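Local coordinates for protein exoribonuclease II, mitochondrial (Candida glabrata, PDB 6F3H) that acts as a 3' to 5' exoribonuclease of the mitochondrial RNA degradosome, an RNB-family, magnesium-binding enzyme, crystallised here as an active-site mutant, at residues Gln271-Leu279 with Ile288-Arg296; Leu497-Leu505 with His553-His561. The protein carries 1 engineered substitution. All coordinates share one frame; numbering follows the deposited sequence.

Contact 1 of 2, residues Gln271-Leu279 with Ile288-Arg296; sequences QEIKAFAKL and IAKRYDYIR
Phe276 lays its CB over the centre of the Tyr292 ring, 4.3 Å from CB to the ring centroid, and turns the edge of its own ring toward the same face. This offset edge-to-face pair has centroids 5.7 Å apart and planes at 90°. With CG anti to the backbone N (chi1 176°), the Phe276 ring also receives Ile295 over one face, CD1 sitting 4.2 Å from the ring centroid. Ile288 CG2 adds an oblique contact to Phe276 CE1. Helix 251-281 is followed, after a short link, by helix 285-291 and then helix 293-303, and the contact packs the end of the first against the junction of the other two, where Tyr292 is the N-cap residue of the latter. Leu279 crosses Tyr292 at about a right angle and brings CD1 to the ring edge, while its CB rests on Ile288 CG1 at 4.0 Å. At the phenol end, Tyr292 OH faces the Glu272 carboxylate, 3.3 Å from both OE1 and OE2; either bond would be weak. The firmer partner of Glu272 is Arg264, about two helical turns earlier on the same helix, whose salt bridge would probably keep the carboxylate charged. Phe276 also touches Ile320 of helix 311-322.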
loop_
_atom_site.group_PDB
_atom_site.type_symbol
_atom_site.label_atom_id
_atom_site.label_comp_id
_atom_site.label_asym_id
_atom_site.label_seq_id
_atom_site.Cartn_x
_atom_site.Cartn_y
_atom_site.Cartn_z
ATOM N N GLN A 271 -1.031 -7.965 42.192
ATOM C CA GLN A 271 -2.267 -7.744 42.928
ATOM C C GLN A 271 -3.312 -7.080 42.064
ATOM O O GLN A 271 -4.497 -7.415 42.142
ATOM C CB GLN A 271 -2.021 -6.906 44.169
ATOM C CG GLN A 271 -3.289 -6.745 44.988
ATOM C CD GLN A 271 -3.117 -5.794 46.152
ATOM O OE1 GLN A 271 -2.037 -5.237 46.357
ATOM N NE2 GLN A 271 -4.177 -5.621 46.943
ATOM N N GLU A 272 -2.903 -6.108 41.258
ATOM C CA GLU A 272 -3.874 -5.380 40.453
ATOM C C GLU A 272 -4.384 -6.209 39.291
ATOM O O GLU A 272 -5.518 -6.022 38.854
ATOM C CB GLU A 272 -3.283 -4.065 39.996
ATOM C CG GLU A 272 -3.019 -3.223 41.203
ATOM C CD GLU A 272 -4.304 -2.620 41.723
ATOM O OE1 GLU A 272 -4.753 -1.615 41.141
ATOM O OE2 GLU A 272 -4.891 -3.175 42.685
ATOM N N ILE A 273 -3.557 -7.091 38.752
ATOM C CA ILE A 273 -4.084 -8.107 37.856
ATOM C C ILE A 273 -5.191 -8.872 38.555
ATOM O O ILE A 273 -6.267 -9.105 37.995
ATOM C CB ILE A 273 -2.954 -9.061 37.430
ATOM C CG1 ILE A 273 -1.920 -8.349 36.571
ATOM C CG2 ILE A 273 -3.519 -10.292 36.724
ATOM C CD1 ILE A 273 -0.936 -9.297 35.927
ATOM N N LYS A 274 -4.941 -9.258 39.801
ATOM C CA LYS A 274 -5.876 -10.097 40.531
ATOM C C LYS A 274 -7.158 -9.344 40.845
ATOM O O LYS A 274 -8.255 -9.884 40.688
ATOM C CB LYS A 274 -5.216 -10.591 41.822
ATOM C CG LYS A 274 -4.144 -11.629 41.618
ATOM C CD LYS A 274 -3.314 -11.762 42.866
ATOM C CE LYS A 274 -2.098 -12.633 42.651
ATOM N NZ LYS A 274 -1.146 -12.394 43.769
ATOM N N ALA A 275 -7.031 -8.096 41.290
ATOM C CA ALA A 275 -8.202 -7.292 41.588
ATOM C C ALA A 275 -9.062 -7.118 40.347
ATOM O O ALA A 275 -10.291 -7.232 40.408
ATOM C CB ALA A 275 -7.756 -5.942 42.140
ATOM N N PHE A 276 -8.423 -6.872 39.205
ATOM C CA PHE A 276 -9.135 -6.699 37.943
ATOM C C PHE A 276 -9.864 -7.967 37.534
ATOM O O PHE A 276 -11.048 -7.936 37.195
ATOM C CB PHE A 276 -8.147 -6.280 36.862
ATOM C CG PHE A 276 -8.748 -6.173 35.485
ATOM C CD1 PHE A 276 -9.329 -4.978 35.056
ATOM C CD2 PHE A 276 -8.705 -7.243 34.605
ATOM C CE1 PHE A 276 -9.889 -4.867 33.795
ATOM C CE2 PHE A 276 -9.249 -7.126 33.339
ATOM C CZ PHE A 276 -9.845 -5.934 32.940
ATOM N N ALA A 277 -9.149 -9.083 37.477
ATOM C CA ALA A 277 -9.795 -10.310 37.048
ATOM C C ALA A 277 -10.990 -10.640 37.927
ATOM O O ALA A 277 -11.977 -11.209 37.453
ATOM C CB ALA A 277 -8.791 -11.460 37.072
ATOM N N LYS A 278 -10.968 -10.226 39.186
ATOM C CA LYS A 278 -12.118 -10.513 40.020
ATOM C C LYS A 278 -13.317 -9.744 39.516
ATOM O O LYS A 278 -14.383 -10.322 39.284
ATOM C CB LYS A 278 -11.830 -10.174 41.469
ATOM C CG LYS A 278 -12.683 -11.013 42.374
ATOM C CD LYS A 278 -12.898 -10.360 43.707
ATOM C CE LYS A 278 -13.034 -11.423 44.780
ATOM N NZ LYS A 278 -11.723 -12.123 45.087
ATOM N N LEU A 279 -13.131 -8.441 39.282
ATOM C CA LEU A 279 -14.197 -7.586 38.768
ATOM C C LEU A 279 -14.804 -8.146 37.496
ATOM O O LEU A 279 -16.023 -8.100 37.293
ATOM C CB LEU A 279 -13.639 -6.194 38.496
ATOM C CG LEU A 279 -12.940 -5.546 39.682
ATOM C CD1 LEU A 279 -12.300 -4.254 39.294
ATOM C CD2 LEU A 279 -13.970 -5.273 40.714
ATOM N N ILE A 288 -14.207 -1.158 36.765
ATOM C CA ILE A 288 -13.168 -1.240 35.751
ATOM C C ILE A 288 -12.995 0.108 35.091
ATOM O O ILE A 288 -11.872 0.597 34.899
ATOM C CB ILE A 288 -13.557 -2.326 34.737
ATOM C CG1 ILE A 288 -13.517 -3.696 35.429
ATOM C CG2 ILE A 288 -12.734 -2.194 33.497
ATOM C CD1 ILE A 288 -14.042 -4.837 34.599
ATOM N N ALA A 289 -14.111 0.743 34.768
ATOM C CA ALA A 289 -14.057 2.043 34.129
ATOM C C ALA A 289 -13.315 3.025 35.017
ATOM O O ALA A 289 -12.287 3.583 34.627
ATOM C CB ALA A 289 -15.468 2.529 33.825
ATOM N N LYS A 290 -13.841 3.259 36.218
ATOM C CA LYS A 290 -13.276 4.300 37.062
ATOM C C LYS A 290 -11.833 3.980 37.414
ATOM O O LYS A 290 -10.961 4.861 37.400
ATOM C CB LYS A 290 -14.130 4.463 38.323
ATOM N N ARG A 291 -11.551 2.712 37.670
ATOM C CA ARG A 291 -10.282 2.340 38.259
ATOM C C ARG A 291 -9.266 1.889 37.234
ATOM O O ARG A 291 -8.120 2.349 37.246
ATOM C CB ARG A 291 -10.495 1.219 39.268
ATOM C CG ARG A 291 -10.342 1.650 40.698
ATOM C CD ARG A 291 -10.230 0.443 41.632
ATOM N NE ARG A 291 -11.526 -0.163 41.917
ATOM C CZ ARG A 291 -11.704 -1.294 42.599
ATOM N NH1 ARG A 291 -10.664 -1.975 43.083
ATOM N NH2 ARG A 291 -12.935 -1.747 42.795
ATOM N N TYR A 292 -9.683 1.038 36.315
ATOM C CA TYR A 292 -8.712 0.352 35.487
ATOM C C TYR A 292 -8.815 0.765 34.038
ATOM O O TYR A 292 -8.807 -0.093 33.158
ATOM C CB TYR A 292 -8.905 -1.161 35.609
ATOM C CG TYR A 292 -8.555 -1.718 36.973
ATOM C CD1 TYR A 292 -7.244 -1.691 37.445
ATOM C CD2 TYR A 292 -9.530 -2.255 37.797
ATOM C CE1 TYR A 292 -6.908 -2.202 38.709
ATOM C CE2 TYR A 292 -9.208 -2.764 39.065
ATOM C CZ TYR A 292 -7.902 -2.736 39.513
ATOM O OH TYR A 292 -7.606 -3.237 40.763
ATOM N N ASP A 293 -8.896 2.061 33.754
ATOM C CA ASP A 293 -8.949 2.394 32.339
ATOM C C ASP A 293 -7.599 2.166 31.684
ATOM O O ASP A 293 -7.531 1.880 30.480
ATOM C CB ASP A 293 -9.428 3.826 32.100
ATOM C CG ASP A 293 -10.083 3.996 30.710
ATOM O OD1 ASP A 293 -10.793 3.062 30.261
ATOM O OD2 ASP A 293 -9.884 5.045 30.053
ATOM N N TYR A 294 -6.516 2.266 32.449
ATOM C CA TYR A 294 -5.230 1.970 31.844
ATOM C C TYR A 294 -5.156 0.549 31.306
ATOM O O TYR A 294 -4.364 0.280 30.399
ATOM C CB TYR A 294 -4.118 2.239 32.837
ATOM C CG TYR A 294 -4.062 1.322 34.031
ATOM C CD1 TYR A 294 -4.859 1.544 35.148
ATOM C CD2 TYR A 294 -3.177 0.262 34.065
ATOM C CE1 TYR A 294 -4.781 0.717 36.253
ATOM C CE2 TYR A 294 -3.087 -0.571 35.163
ATOM C CZ TYR A 294 -3.883 -0.345 36.254
ATOM O OH TYR A 294 -3.755 -1.190 37.350
ATOM N N ILE A 295 -5.991 -0.357 31.796
ATOM C CA ILE A 295 -5.972 -1.695 31.232
ATOM C C ILE A 295 -6.810 -1.769 29.979
ATOM O O ILE A 295 -6.482 -2.492 29.037
ATOM C CB ILE A 295 -6.452 -2.722 32.263
ATOM C CG1 ILE A 295 -5.542 -2.700 33.488
ATOM C CG2 ILE A 295 -6.547 -4.094 31.632
ATOM C CD1 ILE A 295 -5.776 -3.856 34.439
ATOM N N ARG A 296 -7.912 -1.044 29.927
ATOM C CA ARG A 296 -8.638 -1.052 28.680
ATOM C C ARG A 296 -7.723 -0.577 27.578
ATOM O O ARG A 296 -7.599 -1.225 26.534
ATOM C CB ARG A 296 -9.876 -0.189 28.783
ATOM C CG ARG A 296 -10.934 -0.848 29.582
ATOM C CD ARG A 296 -12.252 -0.246 29.274
ATOM N NE ARG A 296 -12.447 1.119 29.727
ATOM C CZ ARG A 296 -13.608 1.533 30.219
ATOM N NH1 ARG A 296 -14.613 0.677 30.319
ATOM N NH2 ARG A 296 -13.775 2.782 30.617
#

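Contact 2 of 2, residues Leu497-Leu505 with His553-His561; sequences LVNKEDGGL and HTLATKLLH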
loop_
_atom_site.group_PDB
_atom_site.type_symbol
_atom_site.label_atom_id
_atom_site.label_comp_id
_atom_site.label_asym_id
_atom_site.label_seq_id
_atom_site.Cartn_x
_atom_site.Cartn_y
_atom_site.Cartn_z
ATOM N N LEU A 497 -7.160 9.897 -32.370
ATOM C CA LEU A 497 -7.042 8.507 -32.738
ATOM C C LEU A 497 -7.673 8.296 -34.089
ATOM O O LEU A 497 -8.727 8.861 -34.392
ATOM C CB LEU A 497 -7.720 7.615 -31.738
ATOM C CG LEU A 497 -7.086 7.760 -30.382
ATOM C CD1 LEU A 497 -8.154 8.017 -29.392
ATOM C CD2 LEU A 497 -6.438 6.446 -30.126
ATOM N N VAL A 498 -7.022 7.461 -34.876
ATOM C CA VAL A 498 -7.449 7.143 -36.223
ATOM C C VAL A 498 -7.775 5.659 -36.285
ATOM O O VAL A 498 -7.010 4.831 -35.778
ATOM C CB VAL A 498 -6.356 7.539 -37.221
ATOM C CG1 VAL A 498 -5.944 8.941 -36.919
ATOM C CG2 VAL A 498 -5.142 6.661 -37.050
ATOM N N ASN A 499 -8.936 5.325 -36.835
ATOM C CA ASN A 499 -9.220 3.926 -37.116
ATOM C C ASN A 499 -8.333 3.485 -38.268
ATOM O O ASN A 499 -8.156 4.218 -39.242
ATOM C CB ASN A 499 -10.694 3.712 -37.448
ATOM C CG ASN A 499 -11.611 4.228 -36.366
ATOM O OD1 ASN A 499 -11.240 5.115 -35.596
ATOM N ND2 ASN A 499 -12.826 3.687 -36.307
ATOM N N LYS A 500 -7.733 2.307 -38.129
ATOM C CA LYS A 500 -6.797 1.786 -39.115
ATOM C C LYS A 500 -7.457 0.730 -40.005
ATOM O O LYS A 500 -8.497 0.149 -39.677
ATOM C CB LYS A 500 -5.549 1.214 -38.429
ATOM N N GLU A 501 -6.821 0.505 -41.157
ATOM C CA GLU A 501 -7.335 -0.407 -42.178
ATOM C C GLU A 501 -7.546 -1.813 -41.634
ATOM O O GLU A 501 -8.620 -2.404 -41.801
ATOM C CB GLU A 501 -6.341 -0.440 -43.335
ATOM C CG GLU A 501 -4.892 -0.332 -42.833
ATOM C CD GLU A 501 -3.880 0.026 -43.914
ATOM O OE1 GLU A 501 -4.189 -0.136 -45.116
ATOM O OE2 GLU A 501 -2.765 0.471 -43.550
ATOM N N ASP A 502 -6.540 -2.350 -40.943
ATOM C CA ASP A 502 -6.560 -3.697 -40.386
ATOM C C ASP A 502 -7.736 -3.912 -39.437
ATOM O O ASP A 502 -7.907 -5.009 -38.893
ATOM C CB ASP A 502 -5.235 -3.952 -39.657
ATOM C CG ASP A 502 -4.721 -2.704 -38.930
ATOM O OD1 ASP A 502 -5.549 -1.856 -38.540
ATOM O OD2 ASP A 502 -3.493 -2.555 -38.755
ATOM N N GLY A 503 -8.573 -2.882 -39.266
ATOM C CA GLY A 503 -9.512 -2.816 -38.171
ATOM C C GLY A 503 -8.908 -2.247 -36.905
ATOM O O GLY A 503 -9.653 -1.881 -35.988
ATOM N N GLY A 504 -7.582 -2.154 -36.844
ATOM C CA GLY A 504 -6.867 -1.617 -35.713
ATOM C C GLY A 504 -7.025 -0.113 -35.577
ATOM O O GLY A 504 -7.803 0.548 -36.267
ATOM N N LEU A 505 -6.282 0.424 -34.616
ATOM C CA LEU A 505 -6.351 1.832 -34.265
ATOM C C LEU A 505 -4.954 2.405 -34.065
ATOM O O LEU A 505 -4.035 1.714 -33.622
ATOM C CB LEU A 505 -7.215 2.001 -33.011
ATOM C CG LEU A 505 -7.282 3.283 -32.204
ATOM C CD1 LEU A 505 -8.200 4.254 -32.873
ATOM C CD2 LEU A 505 -7.850 2.914 -30.888
ATOM N N HIS A 553 -16.721 3.525 -26.362
ATOM C CA HIS A 553 -16.608 2.121 -26.010
ATOM C C HIS A 553 -15.955 1.321 -27.126
ATOM O O HIS A 553 -15.110 0.455 -26.869
ATOM C CB HIS A 553 -17.985 1.565 -25.664
ATOM C CG HIS A 553 -18.007 0.082 -25.468
ATOM N ND1 HIS A 553 -18.485 -0.787 -26.423
ATOM C CD2 HIS A 553 -17.593 -0.684 -24.430
ATOM C CE1 HIS A 553 -18.382 -2.023 -25.974
ATOM N NE2 HIS A 553 -17.834 -1.991 -24.771
ATOM N N THR A 554 -16.331 1.589 -28.374
ATOM C CA THR A 554 -15.724 0.849 -29.473
ATOM C C THR A 554 -14.245 1.192 -29.624
ATOM O O THR A 554 -13.447 0.344 -30.043
ATOM C CB THR A 554 -16.498 1.128 -30.748
ATOM O OG1 THR A 554 -16.672 2.538 -30.844
ATOM C CG2 THR A 554 -17.890 0.472 -30.673
ATOM N N LEU A 555 -13.856 2.411 -29.251
ATOM C CA LEU A 555 -12.447 2.786 -29.292
ATOM C C LEU A 555 -11.643 2.044 -28.243
ATOM O O LEU A 555 -10.545 1.551 -28.526
ATOM C CB LEU A 555 -12.304 4.291 -29.103
ATOM C CG LEU A 555 -12.690 5.132 -30.316
ATOM C CD1 LEU A 555 -12.860 6.589 -29.947
ATOM C CD2 LEU A 555 -11.585 4.976 -31.328
ATOM N N ALA A 556 -12.174 1.942 -27.028
ATOM C CA ALA A 556 -11.460 1.227 -25.978
ATOM C C ALA A 556 -11.225 -0.216 -26.371
ATOM O O ALA A 556 -10.119 -0.735 -26.201
ATOM C CB ALA A 556 -12.232 1.291 -24.665
ATOM N N THR A 557 -12.234 -0.869 -26.947
ATOM C CA THR A 557 -12.068 -2.268 -27.304
ATOM C C THR A 557 -10.839 -2.451 -28.178
ATOM O O THR A 557 -10.035 -3.361 -27.951
ATOM C CB THR A 557 -13.333 -2.769 -28.013
ATOM O OG1 THR A 557 -14.440 -2.720 -27.103
ATOM C CG2 THR A 557 -13.168 -4.204 -28.502
ATOM N N LYS A 558 -10.600 -1.517 -29.087
ATOM C CA LYS A 558 -9.435 -1.659 -29.939
ATOM C C LYS A 558 -8.172 -1.271 -29.212
ATOM O O LYS A 558 -7.107 -1.810 -29.510
ATOM C CB LYS A 558 -9.612 -0.828 -31.194
ATOM C CG LYS A 558 -10.938 -1.117 -31.865
ATOM C CD LYS A 558 -10.855 -0.892 -33.352
ATOM C CE LYS A 558 -11.150 0.537 -33.708
ATOM N NZ LYS A 558 -12.621 0.758 -33.780
ATOM N N LEU A 559 -8.288 -0.351 -28.256
ATOM C CA LEU A 559 -7.164 0.026 -27.404
ATOM C C LEU A 559 -6.701 -1.152 -26.574
ATOM O O LEU A 559 -5.500 -1.415 -26.439
ATOM C CB LEU A 559 -7.583 1.162 -26.474
ATOM C CG LEU A 559 -7.692 2.592 -26.978
ATOM C CD1 LEU A 559 -8.272 3.486 -25.897
ATOM C CD2 LEU A 559 -6.326 3.054 -27.346
ATOM N N LEU A 560 -7.649 -1.834 -25.956
ATOM C CA LEU A 560 -7.316 -2.996 -25.158
ATOM C C LEU A 560 -6.741 -4.098 -26.033
ATOM O O LEU A 560 -5.673 -4.638 -25.740
ATOM C CB LEU A 560 -8.558 -3.459 -24.416
ATOM C CG LEU A 560 -8.517 -4.844 -23.789
ATOM C CD1 LEU A 560 -7.376 -4.951 -22.790
ATOM C CD2 LEU A 560 -9.894 -5.191 -23.174
ATOM N N HIS A 561 -7.427 -4.428 -27.129
ATOM C CA HIS A 561 -6.910 -5.449 -28.031
ATOM C C HIS A 561 -5.498 -5.114 -28.495
ATOM O O HIS A 561 -4.668 -6.012 -28.694
ATOM C CB HIS A 561 -7.860 -5.601 -29.205
ATOM C CG HIS A 561 -7.421 -6.622 -30.201
ATOM N ND1 HIS A 561 -6.416 -6.388 -31.115
ATOM C CD2 HIS A 561 -7.833 -7.896 -30.408
ATOM C CE1 HIS A 561 -6.243 -7.465 -31.860
ATOM N NE2 HIS A 561 -7.089 -8.396 -31.450
#
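Leu505 extends both methyls to helix 553-561: CD1 meets Leu555 CD2 at 3.8 Å, and CD2 meets Leu559 CD2 at 3.9 Å. Its CG is anti to the backbone N (chi1 167°), which carries the branch between these two leucines, one helical turn apart. Leu505 CB lies against Lys558 CB at 4.1 Å. Bends at chi3 and chi4 take the lysine methylenes past the carbonyl O of Gly503, and its end crosses the Asn499 side chain. Leu497 reaches Leu559 more loosely, 4.4 Å between their CD2 atoms. These residues of 497-505 belong to a beta hairpin within the RNB domain: strands 488-499 and 505-519 are joined through a type I turn from Lys500 to Gly503, and Lys500 N bonds to Gly504 O at 2.6 Å. Asp502 OD1 accepts from Gly504 N at 2.7 Å, an Asx turn at the hairpin tip. The strand 497-499 and the helix run nearly perpendicular, 87° between their directions. Further out, helix 603-625 packs on Ala556 and Leu560. With no hydrogen bond between the segments, the contact rests on apolar packing of leucines and lysine methylenes, and depends on shape fit rather than on directional bonds.

In the fold
From the N terminus, contact 1 comes first: helix 251-281 ends, eight residues separate the two segments, and the chain folds back so that 288-296 lies against 271-279. This closes a short local loop in a helical region that also includes helix 311-322. Further along the chain, within the RNB domain, contact 2 closes a longer loop of 47 residues, joining the hairpin end of the mixed sheet, strands 488-499 and 505-519, to helix 543-567. The two loops are in series, neither nested nor crossed. The centres of contacts 1 and 2 are about 69 Å apart, on opposite sides of the chain's centre. By nearest atoms, contact 2 comes within about 8 Å of the bound nucleic acid.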